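Local coordinates for protein leucyl-trna synthetase (Plasmodium falciparum, PDB 5FOC) that probably attaches leucine to its cognate tRNA at the cost of ATP and, through the editing domain that makes up this chain, removes wrongly attached amino acids from that tRNA, at residues Lys12-Met26 and Ile109-Phe123. The protein carries 2 engineered substitutions. Residues are numbered along the deposited sequence; the frame is centred on the assembly and turned at random.
Sequences KIFVSNVKDFYSIFM and IWNEDFFVKDKKVIF
Phe115 drives its ring edge into the face of Phe25, CZ standing 3.4 Å above the centre of that ring; with the planes inclined at 57°, this is an edge-to-face pair. It lies at the heart of an aromatic cluster (Tyr22, Phe25, Trp110, Phe115) between helices 18-26 and 112-118, which run nearly antiparallel, their axes 8.9 Å apart. At the edge of the Phe25 ring, in its plane, lies Trp110 CD1. Phe21 is covered on one face by Val121 CG1, 3.5 Å from the ring centroid and only 10° off the normal, a true CH-pi contact. Glu112 CA lies over one face of Tyr22, offset toward the rim, while Tyr22 CD1 meets Phe115 CD1 at 3.5 Å with the rings oblique.

Together these contacts join a strand-then-helix unit of the editing domain, 12-26, to a helix-then-strand unit, 109-123, whose strands pair antiparallel. Between the helices Phe115 acts as a knob in a hole made by Val18, Phe21, Tyr22 and Phe25. Three of those walls are aromatic rings whose CG stands anti to the backbone N (chi1 179° for Phe25), which turns them to the 109-123 side. At the Trp110 end of the helix pair Met26, bent at chi2 and chi3, sets SD 4.0 Å from Trp110 CB in an oblique Met-aromatic contact; Phe95 adds an edge-to-face partner for the indole.

On the sheet, Phe14 lies alongside Ile122 in a non-hydrogen-bonded pair, and Tyr229 of the adjoining strand 227-229 meets the Phe14 ring. Ile13 and Phe123 form a hydrogen-bonded pair through two backbone bonds. The strands open at Val15 and Val121: Val15 N still donates to Val121 O at 3.1 Å, but a water takes up Val121 N at 3.0 Å and returns a weak bond to Val15 O.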
# COMPACT_ATOMS: atom_id res chain seq x y z
N LYS A 12 -7.36 0.14 1.97
CA LYS A 12 -7.17 1.60 2.02
C LYS A 12 -6.16 1.95 3.09
O LYS A 12 -6.39 1.68 4.24
CB LYS A 12 -8.47 2.30 2.27
CG LYS A 12 -9.41 2.25 1.06
CD LYS A 12 -10.78 2.73 1.39
CE LYS A 12 -11.76 2.70 0.24
NZ LYS A 12 -13.08 3.10 0.74
N ILE A 13 -5.02 2.44 2.66
CA ILE A 13 -3.94 2.80 3.56
C ILE A 13 -3.90 4.35 3.58
O ILE A 13 -3.39 4.99 2.70
CB ILE A 13 -2.58 2.17 3.14
CG1 ILE A 13 -2.63 0.65 3.24
CG2 ILE A 13 -1.45 2.67 4.01
CD1 ILE A 13 -1.39 -0.05 2.72
N PHE A 14 -4.44 4.91 4.67
CA PHE A 14 -4.62 6.35 4.74
C PHE A 14 -3.30 6.98 5.21
O PHE A 14 -2.55 6.39 5.99
CB PHE A 14 -5.68 6.66 5.81
CG PHE A 14 -7.06 6.15 5.46
CD1 PHE A 14 -7.91 6.89 4.65
CD2 PHE A 14 -7.49 4.93 5.94
CE1 PHE A 14 -9.16 6.38 4.31
CE2 PHE A 14 -8.75 4.43 5.60
CZ PHE A 14 -9.57 5.14 4.77
N VAL A 15 -3.03 8.17 4.69
CA VAL A 15 -1.92 9.00 5.15
C VAL A 15 -2.32 9.82 6.40
O VAL A 15 -3.34 10.46 6.41
CB VAL A 15 -1.47 9.94 4.02
CG1 VAL A 15 -0.49 11.02 4.49
CG2 VAL A 15 -0.89 9.13 2.85
N SER A 16 -1.49 9.69 7.44
CA SER A 16 -1.66 10.43 8.72
C SER A 16 -1.35 11.92 8.54
O SER A 16 -2.18 12.74 8.85
CB SER A 16 -0.79 9.81 9.84
OG SER A 16 -0.92 8.39 9.93
N ASN A 17 -0.18 12.24 8.02
CA ASN A 17 0.22 13.66 7.85
C ASN A 17 0.06 14.14 6.45
O ASN A 17 1.02 14.23 5.67
CB ASN A 17 1.63 13.94 8.38
CG ASN A 17 1.89 15.46 8.64
OD1 ASN A 17 1.42 16.38 7.93
ND2 ASN A 17 2.67 15.72 9.67
N VAL A 18 -1.16 14.52 6.17
CA VAL A 18 -1.53 15.04 4.87
C VAL A 18 -0.90 16.34 4.49
O VAL A 18 -0.60 16.58 3.36
CB VAL A 18 -3.07 15.01 4.63
CG1 VAL A 18 -3.59 13.55 4.52
CG2 VAL A 18 -3.86 15.85 5.63
N LYS A 19 -0.58 17.21 5.48
CA LYS A 19 0.18 18.38 5.12
C LYS A 19 1.59 18.09 4.63
O LYS A 19 2.07 18.75 3.74
CB LYS A 19 0.27 19.33 6.36
CG LYS A 19 -1.08 19.93 6.68
CD LYS A 19 -1.06 20.79 7.98
CE LYS A 19 -2.45 21.31 8.31
NZ LYS A 19 -2.38 22.30 9.45
N ASP A 20 2.27 17.10 5.21
CA ASP A 20 3.57 16.67 4.66
C ASP A 20 3.42 16.02 3.25
O ASP A 20 4.26 16.22 2.36
CB ASP A 20 4.26 15.65 5.59
CG ASP A 20 4.76 16.27 6.88
OD1 ASP A 20 4.97 17.52 6.99
OD2 ASP A 20 4.99 15.48 7.82
N PHE A 21 2.31 15.30 3.07
CA PHE A 21 2.01 14.77 1.74
C PHE A 21 1.85 15.91 0.72
O PHE A 21 2.37 15.84 -0.40
CB PHE A 21 0.75 13.89 1.78
CG PHE A 21 0.49 13.12 0.45
CD1 PHE A 21 -0.22 13.69 -0.59
CD2 PHE A 21 0.98 11.85 0.31
CE1 PHE A 21 -0.39 13.00 -1.82
CE2 PHE A 21 0.77 11.14 -0.90
CZ PHE A 21 0.06 11.71 -1.93
N TYR A 22 1.11 16.97 1.07
CA TYR A 22 1.00 18.15 0.22
C TYR A 22 2.38 18.77 -0.13
O TYR A 22 2.59 19.23 -1.25
CB TYR A 22 0.14 19.20 0.96
CG TYR A 22 -0.01 20.52 0.27
CD1 TYR A 22 -0.40 20.63 -1.07
CD2 TYR A 22 0.17 21.74 0.99
CE1 TYR A 22 -0.55 21.86 -1.67
CE2 TYR A 22 0.00 22.94 0.39
CZ TYR A 22 -0.34 23.03 -0.93
OH TYR A 22 -0.52 24.24 -1.54
N SER A 23 3.30 18.87 0.85
CA SER A 23 4.66 19.38 0.57
C SER A 23 5.36 18.51 -0.49
O SER A 23 5.97 19.02 -1.44
CB SER A 23 5.53 19.39 1.81
OG SER A 23 4.92 20.22 2.75
N ILE A 24 5.28 17.19 -0.28
CA ILE A 24 5.85 16.23 -1.24
C ILE A 24 5.24 16.44 -2.64
O ILE A 24 5.98 16.56 -3.62
CB ILE A 24 5.70 14.76 -0.75
CG1 ILE A 24 6.51 14.49 0.52
CG2 ILE A 24 6.09 13.77 -1.87
CD1 ILE A 24 6.11 13.21 1.25
N PHE A 25 3.92 16.59 -2.69
CA PHE A 25 3.17 16.81 -3.92
C PHE A 25 3.66 18.05 -4.64
O PHE A 25 3.99 18.04 -5.83
CB PHE A 25 1.66 16.80 -3.61
CG PHE A 25 0.76 17.03 -4.80
CD1 PHE A 25 0.57 18.27 -5.36
CD2 PHE A 25 0.13 15.93 -5.41
CE1 PHE A 25 -0.27 18.49 -6.45
CE2 PHE A 25 -0.70 16.15 -6.48
CZ PHE A 25 -0.87 17.37 -7.05
N MET A 26 3.71 19.20 -3.94
CA MET A 26 4.10 20.43 -4.59
C MET A 26 5.58 20.46 -4.94
O MET A 26 5.97 21.07 -5.93
CB MET A 26 3.72 21.67 -3.69
CG MET A 26 2.22 21.83 -3.56
SD MET A 26 1.30 21.89 -5.13
CE MET A 26 2.21 23.12 -6.07
N ILE A 109 -6.76 22.15 -6.93
CA ILE A 109 -5.99 20.91 -6.70
C ILE A 109 -4.67 21.28 -6.03
O ILE A 109 -4.30 20.64 -5.04
CB ILE A 109 -5.76 20.06 -8.01
CG1 ILE A 109 -7.10 19.64 -8.56
CG2 ILE A 109 -4.95 18.83 -7.68
CD1 ILE A 109 -7.03 19.25 -10.00
N TRP A 110 -3.97 22.29 -6.56
CA TRP A 110 -2.65 22.70 -6.04
C TRP A 110 -2.84 23.63 -4.85
O TRP A 110 -2.60 24.82 -4.94
CB TRP A 110 -1.80 23.34 -7.13
CG TRP A 110 -1.50 22.38 -8.30
CD1 TRP A 110 -1.94 21.08 -8.48
CD2 TRP A 110 -0.68 22.67 -9.43
NE1 TRP A 110 -1.46 20.56 -9.68
CE2 TRP A 110 -0.70 21.52 -10.29
CE3 TRP A 110 0.03 23.80 -9.84
CZ2 TRP A 110 0.03 21.47 -11.46
CZ3 TRP A 110 0.71 23.75 -11.03
CH2 TRP A 110 0.71 22.58 -11.83
N ASN A 111 -3.36 23.08 -3.79
CA ASN A 111 -3.93 23.87 -2.67
C ASN A 111 -3.91 22.99 -1.48
O ASN A 111 -4.34 21.87 -1.51
CB ASN A 111 -5.37 24.27 -3.05
CG ASN A 111 -5.96 25.34 -2.16
OD1 ASN A 111 -5.95 25.23 -0.95
ND2 ASN A 111 -6.55 26.32 -2.78
N GLU A 112 -3.47 23.50 -0.33
CA GLU A 112 -3.48 22.67 0.87
C GLU A 112 -4.86 22.08 1.19
O GLU A 112 -4.95 20.94 1.68
CB GLU A 112 -3.05 23.53 2.10
CG GLU A 112 -2.70 22.70 3.31
CD GLU A 112 -2.73 23.53 4.60
OE1 GLU A 112 -3.83 24.02 4.93
OE2 GLU A 112 -1.68 23.71 5.24
N ASP A 113 -5.93 22.85 0.94
CA ASP A 113 -7.32 22.45 1.24
C ASP A 113 -7.66 21.14 0.49
O ASP A 113 -8.41 20.32 0.99
CB ASP A 113 -8.34 23.50 0.80
CG ASP A 113 -8.46 24.70 1.75
OD1 ASP A 113 -7.99 24.63 2.90
OD2 ASP A 113 -9.06 25.69 1.29
N PHE A 114 -7.10 20.98 -0.68
CA PHE A 114 -7.40 19.76 -1.44
C PHE A 114 -6.99 18.50 -0.71
O PHE A 114 -7.72 17.49 -0.74
CB PHE A 114 -6.73 19.81 -2.79
CG PHE A 114 -7.31 18.88 -3.80
CD1 PHE A 114 -8.57 19.12 -4.32
CD2 PHE A 114 -6.59 17.81 -4.25
CE1 PHE A 114 -9.11 18.33 -5.32
CE2 PHE A 114 -7.14 16.97 -5.22
CZ PHE A 114 -8.40 17.23 -5.75
N PHE A 115 -5.83 18.51 -0.05
CA PHE A 115 -5.28 17.38 0.66
C PHE A 115 -5.71 17.28 2.12
O PHE A 115 -5.68 16.18 2.68
CB PHE A 115 -3.77 17.42 0.58
CG PHE A 115 -3.27 17.46 -0.82
CD1 PHE A 115 -3.21 18.65 -1.54
CD2 PHE A 115 -2.92 16.28 -1.46
CE1 PHE A 115 -2.80 18.66 -2.88
CE2 PHE A 115 -2.50 16.28 -2.78
CZ PHE A 115 -2.45 17.45 -3.51
N VAL A 116 -6.07 18.42 2.73
CA VAL A 116 -6.50 18.46 4.14
C VAL A 116 -8.03 18.40 4.32
O VAL A 116 -8.52 17.71 5.20
CB VAL A 116 -5.94 19.72 4.86
CG1 VAL A 116 -6.45 19.78 6.31
CG2 VAL A 116 -4.43 19.70 4.84
N LYS A 117 -8.77 19.15 3.51
CA LYS A 117 -10.22 19.26 3.67
C LYS A 117 -11.01 18.47 2.63
O LYS A 117 -11.97 17.79 2.98
CB LYS A 117 -10.63 20.71 3.62
CG LYS A 117 -10.13 21.56 4.80
CD LYS A 117 -10.95 22.83 4.88
CE LYS A 117 -10.29 23.91 5.70
NZ LYS A 117 -11.05 25.15 5.47
N ASP A 118 -10.60 18.53 1.37
CA ASP A 118 -11.48 18.16 0.28
C ASP A 118 -11.43 16.62 0.05
O ASP A 118 -12.48 16.01 -0.17
CB ASP A 118 -11.10 18.85 -1.06
CG ASP A 118 -11.33 20.38 -1.07
OD1 ASP A 118 -11.98 20.93 -0.16
OD2 ASP A 118 -10.83 21.05 -2.04
N LYS A 119 -10.23 16.04 0.08
CA LYS A 119 -10.03 14.63 -0.35
C LYS A 119 -9.30 13.85 0.76
O LYS A 119 -8.55 14.46 1.58
CB LYS A 119 -9.16 14.56 -1.63
CG LYS A 119 -9.64 15.34 -2.82
CD LYS A 119 -11.10 15.11 -3.16
CE LYS A 119 -11.55 15.91 -4.36
NZ LYS A 119 -12.97 15.57 -4.69
N LYS A 120 -9.50 12.52 0.79
CA LYS A 120 -8.69 11.61 1.59
C LYS A 120 -7.53 11.15 0.72
O LYS A 120 -7.70 10.94 -0.48
CB LYS A 120 -9.50 10.42 2.10
CG LYS A 120 -10.68 10.76 2.97
CD LYS A 120 -11.13 9.52 3.72
CE LYS A 120 -12.42 9.69 4.51
NZ LYS A 120 -12.71 8.39 5.20
N VAL A 121 -6.36 11.01 1.31
CA VAL A 121 -5.17 10.55 0.58
C VAL A 121 -4.92 9.11 0.96
O VAL A 121 -4.69 8.79 2.11
CB VAL A 121 -3.91 11.38 0.83
CG1 VAL A 121 -2.74 10.81 0.04
CG2 VAL A 121 -4.13 12.88 0.57
N ILE A 122 -5.00 8.19 -0.05
CA ILE A 122 -5.03 6.79 0.27
C ILE A 122 -4.06 6.03 -0.66
O ILE A 122 -4.22 6.13 -1.91
CB ILE A 122 -6.46 6.20 0.10
CG1 ILE A 122 -7.45 6.82 1.08
CG2 ILE A 122 -6.44 4.66 0.20
CD1 ILE A 122 -8.89 6.56 0.77
N PHE A 123 -3.09 5.33 -0.08
CA PHE A 123 -2.27 4.32 -0.79
C PHE A 123 -3.14 3.07 -0.89
O PHE A 123 -3.75 2.62 0.01
CB PHE A 123 -0.95 4.04 -0.05
CG PHE A 123 0.07 5.13 -0.15
CD1 PHE A 123 -0.03 6.28 0.65
CD2 PHE A 123 1.13 5.04 -1.01
CE1 PHE A 123 0.95 7.27 0.56
CE2 PHE A 123 2.08 6.03 -1.12
CZ PHE A 123 2.01 7.15 -0.32
O HOH W 1 -5.99 10.82 4.28